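Local coordinates for uncharacterized protein (Borrelia turicatae, PDB 5VJ4), which is of unknown function but is probably a lipid-binding surface lipoprotein, from a gene differentially regulated in the tick-mammalian transmission cycle of relapsing fever spirochetes, at residues 186-191 and 274-279; 214-219 and 281-286. One frame throughout, in Å; residues are numbered along the deposited sequence.

Contact 1. Residues 186-191 and 274-279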
loop_
_atom_site.group_PDB
_atom_site.type_symbol
_atom_site.label_atom_id
_atom_site.label_comp_id
_atom_site.label_asym_id
_atom_site.label_seq_id
_atom_site.Cartn_x
_atom_site.Cartn_y
_atom_site.Cartn_z
ATOM N N CYS A 186 9.567 6.782 11.748
ATOM C CA CYS A 186 10.948 7.064 11.364
ATOM C C CYS A 186 11.406 6.032 10.331
ATOM O O CYS A 186 11.842 6.420 9.239
ATOM C CB CYS A 186 11.861 7.128 12.586
ATOM S SG CYS A 186 13.546 7.671 12.260
ATOM N N LYS A 187 11.221 4.742 10.628
ATOM C CA LYS A 187 11.628 3.673 9.707
ATOM C C LYS A 187 10.940 3.758 8.328
ATOM O O LYS A 187 11.607 3.701 7.278
ATOM C CB LYS A 187 11.449 2.296 10.352
ATOM C CG LYS A 187 12.431 2.085 11.484
ATOM C CD LYS A 187 12.085 0.934 12.417
ATOM C CE LYS A 187 12.944 1.038 13.677
ATOM N NZ LYS A 187 12.981 -0.202 14.496
ATOM N N ARG A 188 9.624 3.943 8.325
ATOM C CA ARG A 188 8.909 4.094 7.053
ATOM C C ARG A 188 9.543 5.208 6.221
ATOM O O ARG A 188 9.832 5.021 5.037
ATOM C CB ARG A 188 7.413 4.344 7.266
ATOM C CG ARG A 188 6.746 3.338 8.170
ATOM C CD ARG A 188 5.254 3.223 7.938
ATOM N NE ARG A 188 4.632 2.361 8.937
ATOM C CZ ARG A 188 4.370 2.721 10.193
ATOM N NH1 ARG A 188 4.664 3.951 10.642
ATOM N NH2 ARG A 188 3.818 1.832 11.004
ATOM N N TYR A 189 9.821 6.337 6.865
ATOM C CA TYR A 189 10.410 7.445 6.160
ATOM C C TYR A 189 11.793 7.073 5.596
ATOM O O TYR A 189 12.077 7.382 4.408
ATOM C CB TYR A 189 10.475 8.675 7.037
ATOM C CG TYR A 189 9.159 9.347 7.402
ATOM C CD1 TYR A 189 7.964 9.060 6.744
ATOM C CD2 TYR A 189 9.136 10.326 8.399
ATOM C CE1 TYR A 189 6.781 9.712 7.094
ATOM C CE2 TYR A 189 7.977 10.994 8.722
ATOM C CZ TYR A 189 6.801 10.681 8.080
ATOM O OH TYR A 189 5.668 11.360 8.459
ATOM N N ASP A 190 12.611 6.379 6.411
ATOM C CA ASP A 190 13.895 5.809 5.937
ATOM C C ASP A 190 13.698 5.062 4.628
ATOM O O ASP A 190 14.341 5.378 3.609
ATOM C CB ASP A 190 14.520 4.864 6.969
ATOM C CG ASP A 190 15.290 5.601 8.068
ATOM O OD1 ASP A 190 15.621 6.794 7.884
ATOM O OD2 ASP A 190 15.561 4.979 9.126
ATOM N N GLY A 191 12.746 4.135 4.638
ATOM C CA GLY A 191 12.462 3.327 3.464
ATOM C C GLY A 191 12.213 4.182 2.265
ATOM O O GLY A 191 12.794 3.955 1.204
ATOM N N GLY A 274 -2.859 4.947 4.900
ATOM C CA GLY A 274 -1.841 5.307 5.874
ATOM C C GLY A 274 -0.811 6.306 5.376
ATOM O O GLY A 274 -0.657 6.572 4.174
ATOM N N VAL A 275 -0.093 6.864 6.330
ATOM C CA VAL A 275 0.857 7.909 6.020
ATOM C C VAL A 275 1.935 7.506 5.019
ATOM O O VAL A 275 2.337 8.316 4.196
ATOM C CB VAL A 275 1.550 8.347 7.286
ATOM C CG1 VAL A 275 2.609 9.375 6.969
ATOM C CG2 VAL A 275 0.520 8.893 8.260
ATOM N N TYR A 276 2.422 6.277 5.124
ATOM C CA TYR A 276 3.441 5.790 4.228
ATOM C C TYR A 276 3.006 5.963 2.781
ATOM O O TYR A 276 3.738 6.571 1.998
ATOM C CB TYR A 276 3.680 4.343 4.533
ATOM C CG TYR A 276 4.700 3.639 3.700
ATOM C CD1 TYR A 276 6.037 3.752 3.994
ATOM C CD2 TYR A 276 4.325 2.788 2.666
ATOM C CE1 TYR A 276 6.990 3.053 3.276
ATOM C CE2 TYR A 276 5.270 2.089 1.933
ATOM C CZ TYR A 276 6.600 2.222 2.255
ATOM O OH TYR A 276 7.546 1.552 1.534
ATOM N N TYR A 277 1.826 5.461 2.417
ATOM C CA TYR A 277 1.377 5.668 1.021
ATOM C C TYR A 277 0.941 7.081 0.708
ATOM O O TYR A 277 1.066 7.505 -0.428
ATOM C CB TYR A 277 0.303 4.695 0.582
ATOM C CG TYR A 277 0.831 3.319 0.605
ATOM C CD1 TYR A 277 0.812 2.563 1.778
ATOM C CD2 TYR A 277 1.426 2.785 -0.520
ATOM C CE1 TYR A 277 1.363 1.299 1.818
ATOM C CE2 TYR A 277 1.985 1.534 -0.490
ATOM C CZ TYR A 277 1.961 0.798 0.681
ATOM O OH TYR A 277 2.515 -0.460 0.719
ATOM N N VAL A 278 0.451 7.804 1.710
ATOM C CA VAL A 278 -0.018 9.119 1.450
ATOM C C VAL A 278 1.159 9.995 1.069
ATOM O O VAL A 278 1.096 10.694 0.070
ATOM C CB VAL A 278 -0.782 9.732 2.623
ATOM C CG1 VAL A 278 -0.961 11.236 2.406
ATOM C CG2 VAL A 278 -2.142 9.094 2.731
ATOM N N VAL A 279 2.232 9.966 1.848
ATOM C CA VAL A 279 3.350 10.868 1.540
ATOM C C VAL A 279 4.006 10.535 0.206
ATOM O O VAL A 279 4.386 11.420 -0.530
ATOM C CB VAL A 279 4.394 10.984 2.652
ATOM C CG1 VAL A 279 3.735 11.500 3.908
ATOM C CG2 VAL A 279 5.087 9.676 2.933
#
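Arg188 lays the aliphatic root of its side chain against the ring of Tyr276. Its CB is 3.6 Å from Tyr276 CD1. Further out, Arg188 CD reaches Tyr276 CB at 3.9 Å. The guanidinium lies off the ring altogether, so only the aliphatic part of the arginine touches the tyrosine. The chain runs extended from CG to NE and carries the charged end away from the tyrosine ring. There NE bonds to the backbone O of Asn271 of the second subunit, so the same residue serves the helix packing and the dimer interface. Tyr276 has CG anti to its N (chi1 179°), which swings the ring across to helix 176-201. Arg188 O lies at the edge of this ring, in its plane, 3.9 Å from Tyr276 CE1.

Tyr189 makes the second half of the contact. Its hydroxyl end reaches helix 263-301, with OH 3.9 Å from Val275 CG1. That methyl sits at the edge of the ring. Val279 CG2 is a looser neighbour, 4.5 Å from Tyr189 CE1. The contact is apolar packing in a buried place.

The two helix segments run roughly parallel, at -30°, with axes 10.2 Å apart. Leu192 of helix 176-201 also packs on Tyr276 and Val279. Helix 218-222 covers Tyr189 through Arg220 and Phe221, whose ring meets Tyr189 edge-to-face.

Contact 2. Residues 214-219 and 281-286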
loop_
_atom_site.group_PDB
_atom_site.type_symbol
_atom_site.label_atom_id
_atom_site.label_comp_id
_atom_site.label_asym_id
_atom_site.label_seq_id
_atom_site.Cartn_x
_atom_site.Cartn_y
_atom_site.Cartn_z
ATOM N N VAL A 214 14.397 14.586 -2.015
ATOM C CA VAL A 214 14.876 14.099 -0.744
ATOM C C VAL A 214 14.576 15.098 0.389
ATOM O O VAL A 214 14.414 14.704 1.535
ATOM C CB VAL A 214 16.362 13.694 -0.861
ATOM C CG1 VAL A 214 17.311 14.880 -0.686
ATOM C CG2 VAL A 214 16.679 12.595 0.107
ATOM N N VAL A 215 14.489 16.386 0.074
ATOM C CA VAL A 215 14.223 17.370 1.126
ATOM C C VAL A 215 12.748 17.454 1.511
ATOM O O VAL A 215 12.428 18.063 2.520
ATOM C CB VAL A 215 14.764 18.780 0.832
ATOM C CG1 VAL A 215 16.294 18.808 0.917
ATOM C CG2 VAL A 215 14.228 19.289 -0.489
ATOM N N TYR A 216 11.868 16.846 0.718
ATOM C CA TYR A 216 10.477 16.702 1.093
ATOM C C TYR A 216 10.316 16.118 2.499
ATOM O O TYR A 216 9.259 16.292 3.128
ATOM C CB TYR A 216 9.699 15.814 0.105
ATOM C CG TYR A 216 9.525 16.345 -1.309
ATOM C CD1 TYR A 216 9.514 17.717 -1.586
ATOM C CD2 TYR A 216 9.322 15.468 -2.375
ATOM C CE1 TYR A 216 9.319 18.186 -2.878
ATOM C CE2 TYR A 216 9.143 15.933 -3.680
ATOM C CZ TYR A 216 9.156 17.284 -3.923
ATOM O OH TYR A 216 8.998 17.739 -5.197
ATOM N N TYR A 217 11.352 15.429 2.987
ATOM C CA TYR A 217 11.217 14.629 4.205
ATOM C C TYR A 217 11.645 15.389 5.452
ATOM O O TYR A 217 11.287 15.004 6.557
ATOM C CB TYR A 217 11.904 13.240 4.051
ATOM C CG TYR A 217 11.045 12.275 3.236
ATOM C CD1 TYR A 217 11.159 12.220 1.851
ATOM C CD2 TYR A 217 10.077 11.459 3.845
ATOM C CE1 TYR A 217 10.347 11.375 1.089
ATOM C CE2 TYR A 217 9.247 10.618 3.089
ATOM C CZ TYR A 217 9.385 10.580 1.709
ATOM O OH TYR A 217 8.586 9.748 0.940
ATOM N N ALA A 218 12.400 16.474 5.277
ATOM C CA ALA A 218 12.871 17.265 6.411
ATOM C C ALA A 218 11.709 17.783 7.287
ATOM O O ALA A 218 11.683 17.472 8.494
ATOM C CB ALA A 218 13.772 18.373 5.948
ATOM N N PRO A 219 10.711 18.500 6.684
ATOM C CA PRO A 219 9.518 18.846 7.428
ATOM C C PRO A 219 8.898 17.663 8.163
ATOM O O PRO A 219 8.430 17.824 9.304
ATOM C CB PRO A 219 8.552 19.258 6.332
ATOM C CG PRO A 219 9.407 19.839 5.288
ATOM C CD PRO A 219 10.577 18.932 5.280
HETATM N N MSE A 281 2.522 9.386 -2.490
HETATM C CA MSE A 281 1.675 9.930 -3.541
HETATM C C MSE A 281 1.886 11.409 -3.638
HETATM O O MSE A 281 1.747 11.962 -4.701
HETATM C CB MSE A 281 0.245 9.652 -3.195
HETATM C CG MSE A 281 -0.660 10.363 -4.177
HETATM SE SE MSE A 281 -2.502 10.427 -3.435
HETATM C CE MSE A 281 -2.475 11.933 -2.192
ATOM N N ILE A 282 2.253 12.048 -2.537
ATOM C CA ILE A 282 2.481 13.498 -2.518
ATOM C C ILE A 282 3.762 13.879 -3.269
ATOM O O ILE A 282 3.745 14.824 -4.080
ATOM C CB ILE A 282 2.534 14.065 -1.067
ATOM C CG1 ILE A 282 1.202 13.840 -0.353
ATOM C CG2 ILE A 282 2.884 15.549 -1.049
ATOM C CD1 ILE A 282 1.122 14.465 1.019
ATOM N N ASP A 283 4.864 13.167 -2.977
ATOM C CA ASP A 283 6.128 13.365 -3.678
ATOM C C ASP A 283 5.888 13.169 -5.179
ATOM O O ASP A 283 6.259 14.033 -5.992
ATOM C CB ASP A 283 7.211 12.382 -3.201
ATOM C CG ASP A 283 7.505 12.464 -1.698
ATOM O OD1 ASP A 283 7.268 13.534 -1.054
ATOM O OD2 ASP A 283 8.008 11.425 -1.176
ATOM N N ILE A 284 5.229 12.066 -5.550
ATOM C CA ILE A 284 5.070 11.781 -6.962
ATOM C C ILE A 284 4.310 12.915 -7.634
ATOM O O ILE A 284 4.745 13.420 -8.656
ATOM C CB ILE A 284 4.355 10.458 -7.170
ATOM C CG1 ILE A 284 5.320 9.307 -6.902
ATOM C CG2 ILE A 284 3.779 10.390 -8.572
ATOM C CD1 ILE A 284 4.683 8.060 -6.302
ATOM N N TYR A 285 3.194 13.319 -7.023
ATOM C CA TYR A 285 2.365 14.365 -7.560
ATOM C C TYR A 285 3.180 15.634 -7.782
ATOM O O TYR A 285 3.034 16.309 -8.796
ATOM C CB TYR A 285 1.219 14.676 -6.613
ATOM C CG TYR A 285 0.402 15.862 -7.065
ATOM C CD1 TYR A 285 -0.518 15.738 -8.105
ATOM C CD2 TYR A 285 0.583 17.115 -6.482
ATOM C CE1 TYR A 285 -1.252 16.822 -8.544
ATOM C CE2 TYR A 285 -0.123 18.210 -6.918
ATOM C CZ TYR A 285 -1.045 18.052 -7.943
ATOM O OH TYR A 285 -1.773 19.129 -8.357
ATOM N N ARG A 286 4.021 15.958 -6.820
ATOM C CA ARG A 286 4.806 17.170 -6.896
ATOM C C ARG A 286 5.762 17.162 -8.060
ATOM O O ARG A 286 5.971 18.202 -8.676
ATOM C CB ARG A 286 5.598 17.386 -5.629
ATOM C CG ARG A 286 4.759 17.759 -4.453
ATOM C CD ARG A 286 5.659 17.997 -3.277
ATOM N NE ARG A 286 4.878 18.391 -2.129
ATOM C CZ ARG A 286 5.220 18.177 -0.866
ATOM N NH1 ARG A 286 6.331 17.512 -0.557
ATOM N NH2 ARG A 286 4.406 18.583 0.100
#
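Tyr216 presents one ring face to Arg286 in a cation-pi contact, which joins the link before helix 218-222 to the long helix 263-301 of this all-helical fold. Arg286 CZ is 4.7 Å from the centroid of the Tyr216 ring and 21° off its normal. The guanidinium is not laid flat on the ring. Its plane is turned by 63°, and NH1 comes down over the rim of the face. The extended chain also places Arg286 CD over the same ring, 3.9 Å from the Tyr216 centroid, as a CH-pi contact. Beyond the ring, Arg286 is tied to helix 243-256 by a salt bridge from NH2 to Asp245 and a hydrogen bond from NE to Thr248. These bonds probably fix how the cation sits on Tyr216.

The Asp283 carboxylate lies alongside the Tyr216 ring, its plane only 21° from the ring plane, with Asp283 OD1 3.1 Å from Tyr216 CD2. Tyr216 thus meets both Arg286 and Asp283, whereas Tyr217 meets Asp283. Tyr217 comes in steeply to the aspartate. The carboxylate splits its work between its two oxygens. OD1 forms a salt bridge with Arg220 NH2, which probably helps keep the buried aspartate ionised. Asp283 OD2 takes a weak hydrogen bond from Tyr217 OH, at 2.8 Å.

How the contacts relate
Past the helices at the N-terminal end, the chain lays down 186-191 in helix 176-201. It then passes through helix 207-214 to reach 214-219. Only later does helix 263-301 return to close both loops. Its residues 274-279 close contact 1 after 82 intervening residues, and 281-286 close contact 2 after 61. The segments alternate along the chain, so the two loops cross. One long helix thus meets helix 176-201 first and the turn leading into helix 218-222 next. The centres are 11 Å apart, and the contacts touch: Val279 CG2 is 4.0 Å from Tyr217 OH, and Tyr189 CD1 is 4.2 Å from Tyr217 CE2.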